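Local coordinates for fiber protein 2 (PDB 2BZV) that forms the trimeric head of an adenovirus capsid spike and probably takes part in attachment of the virion to host cells, at residues N103-T106 / F107-N110; S21-P24 / T25-S29; W92-Q95 / E96-A99. All coordinates share one frame; numbering follows the deposited sequence.

Contact 1: residues N103-T106 / F107-N110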
loop_
_atom_site.group_PDB
_atom_site.type_symbol
_atom_site.label_atom_id
_atom_site.label_comp_id
_atom_site.label_asym_id
_atom_site.label_seq_id
_atom_site.Cartn_x
_atom_site.Cartn_y
_atom_site.Cartn_z
ATOM N N ASN A 103 -0.354 11.098 22.395
ATOM C CA ASN A 103 1.097 11.115 22.254
ATOM C C ASN A 103 1.584 10.221 21.119
ATOM O O ASN A 103 2.610 9.540 21.235
ATOM C CB ASN A 103 1.760 10.751 23.579
ATOM C CG ASN A 103 1.379 11.738 24.671
ATOM O OD1 ASN A 103 0.996 11.354 25.775
ATOM N ND2 ASN A 103 1.457 13.028 24.361
ATOM N N ALA A 104 0.874 10.265 19.989
ATOM C CA ALA A 104 1.169 9.364 18.864
ATOM C C ALA A 104 2.215 9.978 17.939
ATOM O O ALA A 104 2.049 10.023 16.709
ATOM C CB ALA A 104 -0.104 9.063 18.110
ATOM N N LEU A 105 3.334 10.427 18.513
ATOM C CA LEU A 105 4.361 11.120 17.734
ATOM C C LEU A 105 4.862 10.292 16.560
ATOM O O LEU A 105 5.113 10.834 15.485
ATOM C CB LEU A 105 5.529 11.499 18.654
ATOM C CG LEU A 105 6.667 12.294 17.995
ATOM C CD1 LEU A 105 6.169 13.577 17.324
ATOM C CD2 LEU A 105 7.755 12.580 19.030
ATOM N N THR A 106 5.028 8.986 16.756
ATOM C CA THR A 106 5.608 8.143 15.701
ATOM C C THR A 106 4.598 7.744 14.632
ATOM O O THR A 106 4.949 6.993 13.720
ATOM C CB THR A 106 6.314 6.901 16.268
ATOM O OG1 THR A 106 5.350 6.045 16.892
ATOM C CG2 THR A 106 7.401 7.291 17.268
ATOM N N PHE A 107 3.371 8.265 14.717
ATOM C CA PHE A 107 2.410 8.200 13.617
ATOM C C PHE A 107 2.324 9.536 12.876
ATOM O O PHE A 107 1.590 9.639 11.889
ATOM C CB PHE A 107 1.007 7.854 14.133
ATOM C CG PHE A 107 0.838 6.430 14.593
ATOM C CD1 PHE A 107 0.102 5.533 13.828
ATOM C CD2 PHE A 107 1.376 5.985 15.796
ATOM C CE1 PHE A 107 -0.089 4.228 14.246
ATOM C CE2 PHE A 107 1.189 4.674 16.219
ATOM C CZ PHE A 107 0.459 3.797 15.437
ATOM N N MET A 108 3.033 10.565 13.334
ATOM C CA MET A 108 2.924 11.871 12.692
ATOM C C MET A 108 3.731 11.917 11.401
ATOM O O MET A 108 4.752 11.241 11.296
ATOM C CB MET A 108 3.429 12.959 13.631
ATOM C CG MET A 108 2.574 13.093 14.887
ATOM S SD MET A 108 0.874 13.608 14.597
ATOM C CE MET A 108 -0.031 12.039 14.666
ATOM N N PRO A 109 3.280 12.698 10.409
ATOM C CA PRO A 109 4.071 12.815 9.175
ATOM C C PRO A 109 5.427 13.458 9.481
ATOM O O PRO A 109 5.510 14.504 10.135
ATOM C CB PRO A 109 3.201 13.685 8.266
ATOM C CG PRO A 109 1.823 13.677 8.855
ATOM C CD PRO A 109 2.022 13.464 10.330
ATOM N N ASN A 110 6.489 12.816 8.992
ATOM C CA ASN A 110 7.851 13.224 9.265
ATOM C C ASN A 110 8.079 14.682 8.872
ATOM O O ASN A 110 7.761 15.074 7.744
ATOM C CB ASN A 110 8.770 12.306 8.463
ATOM C CG ASN A 110 10.227 12.470 8.798
ATOM O OD1 ASN A 110 10.832 13.493 8.455
ATOM N ND2 ASN A 110 10.817 11.485 9.458
#
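Two backbone hydrogen bonds, each reaching three residues back, curl the chain where Ala104 and Leu105 meet Phe107 and Met108. Phe107 N donates to Ala104 O over 3.0 Å with an N-H...O angle of 155°, and Met108 N gives a bond of the same length to Leu105 O. In both, the donor stands well above the plane of the carbonyl it uses. This i to i+3 pattern is that of a short 3-10 segment that includes Thr106 and Phe107; Ala104 is the centre of an inverse gamma turn. The segment belongs to the long connection between strands 93-94 and 135-139 of the adenovirus fiber knob, a domain built on antiparallel sheets.

Apolar packing follows the same spacing. The methyl of Ala104 sits obliquely to the ring of Phe107, with CB 4.1 Å from CD2, and Ile19 of strand 18-20 touches both side chains. Met108 CG approaches Leu105 CD1 at a looser 4.4 Å, and Tyr146 of strand 146-153 packs against both Leu105 and Met108.

A van der Waals contact with a polar atom adds to these pairs. Met108 folds back against the turn, its chain bent at chi2 (-64°) and again at chi3 (99°), which brings the terminal CE to 3.5 Å from Ala104 O.

Polar links tie the turn to its surroundings. Thr106 O accepts from Lys44 NZ on strand 36-45, while Phe107 O is hydrogen-bonded to the hydroxyl of Tyr169 on strand 165-170.

Contact 2: residues S21-P24 / T25-S29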
loop_
_atom_site.group_PDB
_atom_site.type_symbol
_atom_site.label_atom_id
_atom_site.label_comp_id
_atom_site.label_asym_id
_atom_site.label_seq_id
_atom_site.Cartn_x
_atom_site.Cartn_y
_atom_site.Cartn_z
ATOM N N SER A 21 -10.596 5.729 13.841
ATOM C CA SER A 21 -11.705 6.570 14.278
ATOM C C SER A 21 -13.040 5.872 14.111
ATOM O O SER A 21 -14.062 6.520 13.875
ATOM C CB SER A 21 -11.716 7.891 13.516
ATOM O OG SER A 21 -12.030 7.696 12.139
ATOM N N ILE A 22 -13.058 4.545 14.258
ATOM C CA ILE A 22 -14.292 3.814 14.001
ATOM C C ILE A 22 -15.409 4.263 14.937
ATOM O O ILE A 22 -15.203 4.444 16.131
ATOM C CB ILE A 22 -14.072 2.285 14.072
ATOM C CG1 ILE A 22 -15.172 1.549 13.298
ATOM C CG2 ILE A 22 -13.965 1.790 15.511
ATOM C CD1 ILE A 22 -14.907 0.056 13.123
ATOM N N SER A 23 -16.605 4.427 14.379
ATOM C CA SER A 23 -17.751 4.867 15.158
ATOM C C SER A 23 -19.025 4.435 14.463
ATOM O O SER A 23 -19.189 4.694 13.279
ATOM C CB SER A 23 -17.721 6.401 15.286
ATOM O OG SER A 23 -18.850 6.874 16.004
ATOM N N PRO A 24 -19.956 3.798 15.185
ATOM C CA PRO A 24 -21.222 3.457 14.532
ATOM C C PRO A 24 -22.105 4.681 14.262
ATOM O O PRO A 24 -22.907 4.672 13.321
ATOM C CB PRO A 24 -21.895 2.494 15.519
ATOM C CG PRO A 24 -21.267 2.779 16.825
ATOM C CD PRO A 24 -19.880 3.296 16.565
ATOM N N THR A 25 -21.918 5.711 15.082
ATOM C CA THR A 25 -22.702 6.944 15.034
ATOM C C THR A 25 -21.883 8.087 14.437
ATOM O O THR A 25 -20.663 7.979 14.322
ATOM C CB THR A 25 -23.147 7.308 16.453
ATOM O OG1 THR A 25 -21.998 7.354 17.311
ATOM C CG2 THR A 25 -24.117 6.247 16.978
ATOM N N PRO A 26 -22.527 9.190 14.045
ATOM C CA PRO A 26 -21.767 10.279 13.432
ATOM C C PRO A 26 -20.710 10.840 14.371
ATOM O O PRO A 26 -20.963 11.075 15.545
ATOM C CB PRO A 26 -22.838 11.334 13.123
ATOM C CG PRO A 26 -24.124 10.599 13.138
ATOM C CD PRO A 26 -23.976 9.478 14.104
ATOM N N ASN A 27 -19.509 11.060 13.827
ATOM C CA ASN A 27 -18.375 11.498 14.624
ATOM C C ASN A 27 -17.607 12.621 13.953
ATOM O O ASN A 27 -16.461 12.886 14.329
ATOM C CB ASN A 27 -17.435 10.316 14.908
ATOM C CG ASN A 27 -16.760 9.804 13.642
ATOM O OD1 ASN A 27 -17.262 10.031 12.533
ATOM N ND2 ASN A 27 -15.635 9.106 13.800
ATOM N N CYS A 28 -18.227 13.296 12.987
ATOM C CA CYS A 28 -17.518 14.313 12.238
ATOM C C CYS A 28 -18.504 15.430 11.916
ATOM O O CYS A 28 -19.669 15.168 11.637
ATOM C CB CYS A 28 -16.933 13.676 10.968
ATOM S SG CYS A 28 -15.874 14.743 9.978
ATOM N N SER A 29 -18.023 16.670 11.964
ATOM C CA SER A 29 -18.856 17.857 11.767
ATOM C C SER A 29 -18.277 18.725 10.659
ATOM O O SER A 29 -17.278 19.414 10.878
ATOM C CB SER A 29 -18.907 18.652 13.076
ATOM O OG SER A 29 -19.470 17.863 14.116
#
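Ser23 leans across the bend towards Thr25 and Asn27, and its short side chain meets something at each atom. CB lies 3.5 Å from Thr25 O and 3.7 Å from Asn27 ND2, resting against the amide end of the asparagine. One bond further, OG stands opposite its own backbone N (chi1 178°), a setting that turns the hydroxyl into the bend, where it donates to Thr25 O over 2.7 Å. The approach makes an angle of 130° with the carbonyl bond and is tilted 29° from the carbonyl plane.

The loop belongs to the fiber knob and joins strand 18-20 to strand 36-45; towards strand 36-45, Asn27 and Cys28 both face Ala36, a classic beta bulge. Asn27 sets its CB 3.9 Å from Ser23 CB, and its amide is occupied at both ends by outside partners: OD1 accepts from Leu38 N, and ND2 bonds to Thr91 OG1. ND2 also comes within 3.0 Å of Ser21 O, but at an angle too poor for a hydrogen bond. Ser21 directs its own hydroxyl to strand 36-45, where OG is hydrogen-bonded to Leu38 O and Leu40 N.

Contact 3: residues W92-Q95 / E96-A99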
loop_
_atom_site.group_PDB
_atom_site.type_symbol
_atom_site.label_atom_id
_atom_site.label_comp_id
_atom_site.label_asym_id
_atom_site.label_seq_id
_atom_site.Cartn_x
_atom_site.Cartn_y
_atom_site.Cartn_z
ATOM N N TRP A 92 -11.049 8.904 18.372
ATOM C CA TRP A 92 -9.684 8.733 17.824
ATOM C C TRP A 92 -8.877 7.932 18.831
ATOM O O TRP A 92 -8.407 8.471 19.852
ATOM C CB TRP A 92 -9.087 10.109 17.578
ATOM C CG TRP A 92 -7.746 10.148 16.921
ATOM C CD1 TRP A 92 -6.606 10.687 17.442
ATOM C CD2 TRP A 92 -7.403 9.689 15.596
ATOM N NE1 TRP A 92 -5.568 10.583 16.533
ATOM C CE2 TRP A 92 -6.034 9.975 15.395
ATOM C CE3 TRP A 92 -8.119 9.051 14.575
ATOM C CZ2 TRP A 92 -5.368 9.652 14.210
ATOM C CZ3 TRP A 92 -7.455 8.726 13.395
ATOM C CH2 TRP A 92 -6.097 9.030 13.223
ATOM N N ARG A 93 -8.778 6.625 18.572
ATOM C CA ARG A 93 -8.340 5.665 19.579
ATOM C C ARG A 93 -7.309 4.689 19.027
ATOM O O ARG A 93 -7.311 4.339 17.850
ATOM C CB ARG A 93 -9.536 4.856 20.112
ATOM C CG ARG A 93 -10.665 5.783 20.605
ATOM C CD ARG A 93 -11.757 5.095 21.390
ATOM N NE ARG A 93 -11.437 5.017 22.781
ATOM C CZ ARG A 93 -11.730 5.844 23.799
ATOM N NH1 ARG A 93 -12.429 6.969 23.739
ATOM N NH2 ARG A 93 -11.252 5.458 24.941
ATOM N N TYR A 94 -6.420 4.238 19.907
ATOM C CA TYR A 94 -5.580 3.084 19.609
ATOM C C TYR A 94 -6.489 1.865 19.558
ATOM O O TYR A 94 -7.164 1.543 20.534
ATOM C CB TYR A 94 -4.517 2.877 20.687
ATOM C CG TYR A 94 -3.417 3.921 20.686
ATOM C CD1 TYR A 94 -2.579 4.072 19.592
ATOM C CD2 TYR A 94 -3.197 4.722 21.807
ATOM C CE1 TYR A 94 -1.560 5.016 19.600
ATOM C CE2 TYR A 94 -2.186 5.666 21.833
ATOM C CZ TYR A 94 -1.376 5.815 20.721
ATOM O OH TYR A 94 -0.361 6.745 20.701
ATOM N N GLN A 95 -6.512 1.174 18.420
ATOM C CA GLN A 95 -7.413 0.046 18.278
ATOM C C GLN A 95 -7.106 -1.063 19.280
ATOM O O GLN A 95 -8.019 -1.704 19.794
ATOM C CB GLN A 95 -7.359 -0.445 16.831
ATOM C CG GLN A 95 -8.162 -1.688 16.596
ATOM C CD GLN A 95 -7.255 -2.878 16.627
ATOM O OE1 GLN A 95 -6.185 -2.872 16.030
ATOM N NE2 GLN A 95 -7.666 -3.885 17.366
ATOM N N GLU A 96 -5.831 -1.321 19.534
ATOM C CA GLU A 96 -5.464 -2.480 20.337
ATOM C C GLU A 96 -5.835 -2.347 21.806
ATOM O O GLU A 96 -6.166 -3.340 22.442
ATOM C CB GLU A 96 -3.966 -2.731 20.163
ATOM C CG GLU A 96 -3.684 -3.162 18.709
ATOM C CD GLU A 96 -2.293 -2.845 18.200
ATOM O OE1 GLU A 96 -1.783 -1.720 18.364
ATOM O OE2 GLU A 96 -1.681 -3.733 17.577
ATOM N N THR A 97 -5.771 -1.140 22.343
ATOM C CA THR A 97 -6.093 -0.924 23.754
ATOM C C THR A 97 -7.451 -0.245 23.968
ATOM O O THR A 97 -7.965 -0.224 25.083
ATOM C CB THR A 97 -5.033 -0.039 24.398
ATOM O OG1 THR A 97 -4.971 1.187 23.660
ATOM C CG2 THR A 97 -3.671 -0.729 24.409
ATOM N N ASN A 98 -8.006 0.331 22.910
ATOM C CA ASN A 98 -9.198 1.168 22.958
ATOM C C ASN A 98 -9.036 2.401 23.845
ATOM O O ASN A 98 -10.033 2.986 24.253
ATOM C CB ASN A 98 -10.468 0.379 23.314
ATOM C CG ASN A 98 -11.673 0.902 22.536
ATOM O OD1 ASN A 98 -11.543 1.598 21.515
ATOM N ND2 ASN A 98 -12.860 0.550 22.985
ATOM N N ALA A 99 -7.804 2.823 24.093
ATOM C CA ALA A 99 -7.530 4.091 24.767
ATOM C C ALA A 99 -7.457 5.193 23.715
ATOM O O ALA A 99 -7.138 4.932 22.562
ATOM C CB ALA A 99 -6.207 4.015 25.523
HETATM O O HOH W 1 -10.658 -1.049 19.677
HETATM O O HOH W 2 -9.180 -3.348 21.610
#
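Arg93 lays the edge of its guanidinium against the carbonyl oxygen of Asn98, closing a tight turn after strand 93-94 at the border of the knob's five-stranded sheet. The grip is side-on: NE (2.9 Å) and NH2 (2.8 Å) both donate to Asn98 O, within a few degrees of the guanidinium plane. NE comes from well above the carbonyl plane, NH2 at only a slight tilt. A bend at chi3 (87°) swings the guanidinium over to the turn, and NH1 bonds to Ser90 O. The side-chain amide of Asn98 is inclined 72° to the guanidinium, and OD1 rests 3.5 Å from Arg93 CD.

The backbone closes the turn at Tyr94: its N donates to Ala99 O over 2.8 Å, nearly in line with the carbonyl bond, while Asn98 N makes a weak bond back to Tyr94 O. The Tyr94 ring heads inward to Ile19, its hydroxyl bound to Ser102 O. Gln95 and Glu96 cross with amide and carboxylate planes 41° apart, Gln95 OE1 lying 3.7 Å from Glu96 CG; Gln95 also packs against Gln173 of a neighbouring subunit, and Glu96 OE1 accepts from Thr17 N. Two waters bind Gln95 O at 2.7 Å, one also weakly near Asn98 OD1, the other near Glu96 O. Thr97 OG1 accepts a weak bond from Ala99 N and lies 3.4 Å from Tyr94 CB.

In the fold
Along the chain contact 2 comes first, then contact 3, then contact 1, all within the receptor-binding knob. Strand 18-20 connects them: contact 2 lies in the loop that follows it, contact 3 includes strand 93-94 that pairs with it, and Ala104 and Phe107 of contact 1 pack on its Ile19. Contact 3 touches both of the others, through Trp92 and Tyr94. Its centre is about 14 Å from that of contact 2 and 15 Å from that of contact 1; the centres of contacts 1 and 2 are about 22 Å apart, their nearest atoms about 11 Å. Three local turns thus gather round strand 18-20, next to outermost in the sheet, and contact 1 also reaches strand 165-170 at its other border.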